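Local coordinates for protein borrelidin polyketide synthase, type I (Streptomyces parvulus, PDB 6OBT) that probably catalyses, as the dehydratase domain of a modular polyketide synthase, the loss of water from a beta-hydroxyacyl intermediate during borrelidin assembly, at residues V268-W282 against W285-L298. Numbering follows the deposited sequence.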
loop_
_atom_site.group_PDB
_atom_site.type_symbol
_atom_site.label_atom_id
_atom_site.label_comp_id
_atom_site.label_asym_id
_atom_site.label_seq_id
_atom_site.Cartn_x
_atom_site.Cartn_y
_atom_site.Cartn_z
ATOM N N VAL A 268 -8.522 27.447 -2.071
ATOM C CA VAL A 268 -8.801 28.649 -2.856
ATOM C C VAL A 268 -9.763 28.318 -3.991
ATOM O O VAL A 268 -9.594 27.316 -4.697
ATOM C CB VAL A 268 -7.489 29.246 -3.390
ATOM C CG1 VAL A 268 -7.747 30.488 -4.187
ATOM C CG2 VAL A 268 -6.530 29.536 -2.235
ATOM N N THR A 269 -10.777 29.173 -4.188
ATOM C CA THR A 269 -11.755 28.951 -5.248
ATOM C C THR A 269 -11.706 30.000 -6.351
ATOM O O THR A 269 -12.392 29.834 -7.367
ATOM C CB THR A 269 -13.182 28.920 -4.674
ATOM O OG1 THR A 269 -13.480 30.184 -4.069
ATOM C CG2 THR A 269 -13.347 27.813 -3.637
ATOM N N SER A 270 -10.933 31.074 -6.181
ATOM C CA SER A 270 -10.847 32.138 -7.172
ATOM C C SER A 270 -9.435 32.704 -7.178
ATOM O O SER A 270 -8.871 32.976 -6.115
ATOM C CB SER A 270 -11.858 33.253 -6.884
ATOM O OG SER A 270 -11.651 34.351 -7.753
ATOM N N LEU A 271 -8.875 32.901 -8.376
ATOM C CA LEU A 271 -7.475 33.283 -8.508
ATOM C C LEU A 271 -7.302 34.523 -9.379
ATOM O O LEU A 271 -8.066 34.761 -10.318
ATOM C CB LEU A 271 -6.632 32.188 -9.130
ATOM C CG LEU A 271 -6.531 30.889 -8.345
ATOM C CD1 LEU A 271 -5.960 29.840 -9.278
ATOM C CD2 LEU A 271 -5.653 31.094 -7.135
ATOM N N ARG A 272 -6.256 35.285 -9.056
ATOM C CA ARG A 272 -5.668 36.287 -9.941
ATOM C C ARG A 272 -4.328 35.753 -10.428
ATOM O O ARG A 272 -3.501 35.315 -9.616
ATOM C CB ARG A 272 -5.506 37.622 -9.204
ATOM C CG ARG A 272 -6.843 38.141 -8.766
ATOM C CD ARG A 272 -6.785 39.300 -7.786
ATOM N NE ARG A 272 -8.139 39.796 -7.563
ATOM C CZ ARG A 272 -8.431 40.932 -6.940
ATOM N NH1 ARG A 272 -9.696 41.302 -6.788
ATOM N NH2 ARG A 272 -7.460 41.692 -6.463
ATOM N N VAL A 273 -4.140 35.723 -11.746
ATOM C CA VAL A 273 -3.071 34.956 -12.373
ATOM C C VAL A 273 -2.237 35.878 -13.251
ATOM O O VAL A 273 -2.779 36.739 -13.950
ATOM C CB VAL A 273 -3.651 33.780 -13.187
ATOM C CG1 VAL A 273 -2.547 32.928 -13.784
ATOM C CG2 VAL A 273 -4.549 32.926 -12.303
ATOM N N ARG A 274 -0.918 35.700 -13.211
ATOM C CA ARG A 274 0.000 36.444 -14.066
ATOM C C ARG A 274 0.921 35.459 -14.754
ATOM O O ARG A 274 1.624 34.699 -14.079
ATOM C CB ARG A 274 0.837 37.466 -13.280
ATOM C CG ARG A 274 1.898 38.122 -14.199
ATOM C CD ARG A 274 2.658 39.245 -13.512
ATOM N NE ARG A 274 1.902 40.490 -13.525
ATOM C CZ ARG A 274 2.145 41.515 -14.338
ATOM N NH1 ARG A 274 3.122 41.445 -15.233
ATOM N NH2 ARG A 274 1.409 42.617 -14.260
ATOM N N ILE A 275 0.919 35.473 -16.087
ATOM C CA ILE A 275 1.687 34.538 -16.903
ATOM C C ILE A 275 2.732 35.328 -17.680
ATOM O O ILE A 275 2.407 36.333 -18.324
ATOM C CB ILE A 275 0.778 33.742 -17.865
ATOM C CG1 ILE A 275 -0.363 33.073 -17.090
ATOM C CG2 ILE A 275 1.588 32.705 -18.659
ATOM C CD1 ILE A 275 -1.263 32.200 -17.953
ATOM N N ASP A 276 3.978 34.862 -17.639
ATOM C CA ASP A 276 5.093 35.499 -18.345
ATOM C C ASP A 276 5.676 34.520 -19.354
ATOM O O ASP A 276 6.400 33.588 -18.957
ATOM C CB ASP A 276 6.169 35.955 -17.354
ATOM C CG ASP A 276 7.487 36.377 -18.028
ATOM O OD1 ASP A 276 8.456 36.655 -17.289
ATOM O OD2 ASP A 276 7.572 36.453 -19.272
ATOM N N PRO A 277 5.434 34.695 -20.654
ATOM C CA PRO A 277 5.991 33.768 -21.650
ATOM C C PRO A 277 7.482 33.924 -21.920
ATOM O O PRO A 277 8.020 33.167 -22.736
ATOM C CB PRO A 277 5.172 34.093 -22.913
ATOM C CG PRO A 277 3.932 34.765 -22.412
ATOM C CD PRO A 277 4.392 35.560 -21.228
ATOM N N GLN A 278 8.181 34.865 -21.285
ATOM C CA GLN A 278 9.617 34.967 -21.525
ATOM C C GLN A 278 10.405 33.929 -20.741
ATOM O O GLN A 278 11.583 33.701 -21.039
ATOM C CB GLN A 278 10.121 36.377 -21.205
ATOM C CG GLN A 278 9.931 37.370 -22.352
ATOM C CD GLN A 278 10.813 37.066 -23.558
ATOM O OE1 GLN A 278 11.969 36.667 -23.411
ATOM N NE2 GLN A 278 10.270 37.257 -24.756
ATOM N N ASN A 279 9.786 33.306 -19.746
ATOM C CA ASN A 279 10.266 32.040 -19.211
ATOM C C ASN A 279 9.083 31.179 -18.789
ATOM O O ASN A 279 9.142 30.481 -17.772
ATOM C CB ASN A 279 11.241 32.244 -18.048
ATOM C CG ASN A 279 10.914 33.463 -17.201
ATOM O OD1 ASN A 279 9.791 33.615 -16.714
ATOM N ND2 ASN A 279 11.904 34.329 -17.006
ATOM N N SER A 280 7.994 31.235 -19.576
ATOM C CA SER A 280 6.726 30.529 -19.362
ATOM C C SER A 280 6.425 30.221 -17.899
ATOM O O SER A 280 6.280 29.053 -17.511
ATOM C CB SER A 280 6.686 29.242 -20.186
ATOM O OG SER A 280 7.964 28.637 -20.281
ATOM N N SER A 281 6.326 31.267 -17.085
ATOM C CA SER A 281 6.120 31.167 -15.652
ATOM C C SER A 281 4.754 31.716 -15.250
ATOM O O SER A 281 4.175 32.581 -15.913
ATOM C CB SER A 281 7.222 31.920 -14.903
ATOM O OG SER A 281 7.295 33.271 -15.368
ATOM N N TRP A 282 4.265 31.213 -14.119
ATOM C CA TRP A 282 2.951 31.524 -13.577
ATOM C C TRP A 282 3.102 32.033 -12.154
ATOM O O TRP A 282 3.908 31.507 -11.381
ATOM C CB TRP A 282 2.047 30.275 -13.539
ATOM C CG TRP A 282 1.240 29.962 -14.779
ATOM C CD1 TRP A 282 -0.123 29.982 -14.884
ATOM C CD2 TRP A 282 1.733 29.528 -16.056
ATOM N NE1 TRP A 282 -0.505 29.628 -16.157
ATOM C CE2 TRP A 282 0.615 29.349 -16.896
ATOM C CE3 TRP A 282 3.011 29.295 -16.576
ATOM C CZ2 TRP A 282 0.735 28.922 -18.223
ATOM C CZ3 TRP A 282 3.131 28.874 -17.902
ATOM C CH2 TRP A 282 1.998 28.696 -18.705
ATOM N N TRP A 285 -2.472 34.528 -7.191
ATOM C CA TRP A 285 -2.859 35.037 -5.878
ATOM C C TRP A 285 -4.353 34.801 -5.683
ATOM O O TRP A 285 -5.085 34.567 -6.649
ATOM C CB TRP A 285 -2.553 36.541 -5.735
ATOM C CG TRP A 285 -1.109 36.918 -5.942
ATOM C CD1 TRP A 285 -0.175 37.115 -4.975
ATOM C CD2 TRP A 285 -0.441 37.140 -7.194
ATOM N NE1 TRP A 285 1.035 37.448 -5.537
ATOM C CE2 TRP A 285 0.902 37.454 -6.900
ATOM C CE3 TRP A 285 -0.845 37.096 -8.533
ATOM C CZ2 TRP A 285 1.838 37.750 -7.893
ATOM C CZ3 TRP A 285 0.094 37.374 -9.520
ATOM C CH2 TRP A 285 1.414 37.713 -9.192
ATOM N N ASP A 286 -4.824 34.853 -4.435
ATOM C CA ASP A 286 -6.271 34.838 -4.243
ATOM C C ASP A 286 -6.860 36.245 -4.438
ATOM O O ASP A 286 -6.155 37.209 -4.748
ATOM C CB ASP A 286 -6.637 34.254 -2.878
ATOM C CG ASP A 286 -6.171 35.106 -1.706
ATOM O OD1 ASP A 286 -5.665 36.232 -1.895
ATOM O OD2 ASP A 286 -6.295 34.612 -0.562
ATOM N N GLU A 287 -8.178 36.357 -4.234
ATOM C CA GLU A 287 -8.885 37.612 -4.467
ATOM C C GLU A 287 -8.384 38.740 -3.569
ATOM O O GLU A 287 -8.647 39.910 -3.862
ATOM C CB GLU A 287 -10.387 37.410 -4.257
ATOM C CG GLU A 287 -11.117 36.839 -5.459
ATOM C CD GLU A 287 -12.612 37.094 -5.413
ATOM O OE1 GLU A 287 -13.063 37.859 -4.535
ATOM O OE2 GLU A 287 -13.340 36.526 -6.258
ATOM N N SER A 288 -7.664 38.421 -2.497
ATOM C CA SER A 288 -7.119 39.421 -1.595
ATOM C C SER A 288 -5.625 39.636 -1.794
ATOM O O SER A 288 -4.990 40.308 -0.974
ATOM C CB SER A 288 -7.407 39.025 -0.147
ATOM O OG SER A 288 -7.069 37.668 0.066
ATOM N N GLY A 289 -5.046 39.056 -2.838
ATOM C CA GLY A 289 -3.647 39.249 -3.139
ATOM C C GLY A 289 -2.706 38.352 -2.374
ATOM O O GLY A 289 -1.488 38.543 -2.453
ATOM N N LEU A 290 -3.217 37.405 -1.628
ATOM C CA LEU A 290 -2.285 36.540 -0.921
ATOM C C LEU A 290 -1.791 35.446 -1.860
ATOM O O LEU A 290 -2.554 34.965 -2.697
ATOM C CB LEU A 290 -2.954 35.920 0.288
ATOM C CG LEU A 290 -3.331 36.910 1.383
ATOM C CD1 LEU A 290 -3.783 36.137 2.605
ATOM C CD2 LEU A 290 -2.169 37.869 1.713
ATOM N N PRO A 291 -0.522 35.051 -1.764
ATOM C CA PRO A 291 0.016 34.093 -2.734
ATOM C C PRO A 291 -0.694 32.747 -2.621
ATOM O O PRO A 291 -1.139 32.348 -1.540
ATOM C CB PRO A 291 1.497 33.994 -2.337
ATOM C CG PRO A 291 1.778 35.263 -1.639
ATOM C CD PRO A 291 0.528 35.589 -0.884
ATOM N N VAL A 292 -0.852 32.078 -3.769
ATOM C CA VAL A 292 -1.486 30.758 -3.831
ATOM C C VAL A 292 -0.575 29.784 -4.573
ATOM O O VAL A 292 -0.317 28.673 -4.096
ATOM C CB VAL A 292 -2.873 30.808 -4.514
ATOM C CG1 VAL A 292 -3.484 29.373 -4.624
ATOM C CG2 VAL A 292 -3.829 31.748 -3.789
ATOM N N LEU A 293 -0.078 30.175 -5.747
ATOM C CA LEU A 293 0.642 29.214 -6.572
ATOM C C LEU A 293 1.736 29.896 -7.374
ATOM O O LEU A 293 1.537 31.001 -7.903
ATOM C CB LEU A 293 -0.329 28.473 -7.509
ATOM C CG LEU A 293 0.199 27.561 -8.621
ATOM C CD1 LEU A 293 0.602 26.191 -8.063
ATOM C CD2 LEU A 293 -0.845 27.414 -9.732
ATOM N N THR A 294 2.892 29.229 -7.458
ATOM C CA THR A 294 3.955 29.613 -8.385
ATOM C C THR A 294 4.406 28.401 -9.192
ATOM O O THR A 294 4.575 27.307 -8.639
ATOM C CB THR A 294 5.157 30.234 -7.642
ATOM O OG1 THR A 294 5.529 29.407 -6.534
ATOM C CG2 THR A 294 4.797 31.607 -7.115
ATOM N N ILE A 295 4.597 28.605 -10.496
ATOM C CA ILE A 295 5.238 27.641 -11.392
ATOM C C ILE A 295 6.470 28.318 -11.979
ATOM O O ILE A 295 6.351 29.250 -12.787
ATOM C CB ILE A 295 4.305 27.156 -12.509
ATOM C CG1 ILE A 295 2.989 26.614 -11.958
ATOM C CG2 ILE A 295 4.989 26.081 -13.342
ATOM C CD1 ILE A 295 1.982 26.247 -13.097
ATOM N N GLY A 296 7.652 27.832 -11.590
ATOM C CA GLY A 296 8.890 28.421 -12.073
ATOM C C GLY A 296 9.062 28.325 -13.577
ATOM O O GLY A 296 9.584 29.245 -14.208
ATOM N N ARG A 297 8.652 27.207 -14.170
ATOM C CA ARG A 297 8.729 27.070 -15.616
ATOM C C ARG A 297 7.757 25.984 -16.048
ATOM O O ARG A 297 7.649 24.957 -15.376
ATOM C CB ARG A 297 10.151 26.726 -16.071
ATOM C CG ARG A 297 10.310 26.648 -17.592
ATOM C CD ARG A 297 11.666 26.089 -17.966
ATOM N NE ARG A 297 12.036 26.435 -19.331
ATOM C CZ ARG A 297 12.730 27.519 -19.659
ATOM N NH1 ARG A 297 13.028 27.762 -20.930
ATOM N NH2 ARG A 297 13.124 28.362 -18.714
ATOM N N LEU A 298 7.044 26.221 -17.152
ATOM C CA LEU A 298 6.122 25.219 -17.680
ATOM C C LEU A 298 6.264 25.152 -19.189
ATOM O O LEU A 298 6.137 26.173 -19.871
ATOM C CB LEU A 298 4.664 25.525 -17.313
ATOM C CG LEU A 298 3.609 24.672 -18.032
ATOM C CD1 LEU A 298 3.849 23.184 -17.824
ATOM C CD2 LEU A 298 2.200 25.046 -17.597
HETATM O O HOH W 1 -9.933 34.255 -3.527
HETATM O O HOH W 2 7.377 27.251 -22.350
#
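Arg-272 and Trp-285 form an antiparallel hydrogen-bonded pair in which each backbone serves the other: Arg-272 N donates to Trp-285 O (2.8 Å), and Trp-285 N returns a bond to Arg-272 O (2.7 Å) in the carbonyl plane. Trp-282 and Ile-295 repeat this reciprocal pattern on the other flank of the central strand, with Trp-282 N meeting a lone pair of Ile-295 O almost straight (N-H...O 169°). Beyond the corner at Gly-296, Leu-298 N still finds Ser-280 O, though the bond is more bent.

Side chains and water add further bonds. A first torsion of 173° swings the Ser-270 hydroxyl away from its own N and toward Glu-287, where OG donates to the anti lone pair of OE2 (3.1 Å); a water accepts from Glu-287 N and donates to Ser-270 O. Glu-287 O sits over the centre of one face of the Arg-272 guanidinium, 3.3 Å from CZ, too poorly angled for a hydrogen bond. At the type I turn Asp-286 to Gly-289, Asp-286 OD1 accepts from Ser-288 OG and, just past the turn, from Leu-290 N, on opposite faces of the carboxylate plane. A second water donates to Leu-298 O and binds Ser-280 OG. Outside the two segments, Ala-234 O satisfies Trp-282 NE1 and Glu-163 O Trp-285 NE1; Arg-274, its CB at the Trp-285 ring edge, salt-bridges Asp-208.

Leu-298 CD2 and Ile-275 CG2 cover opposite faces of the Trp-282 ring; Val-292 meets Val-268 tip to tip. Two hairpins sharing strand 281-286 thus make a three-stranded antiparallel meander, consistent with a dehydratase double hotdog fold.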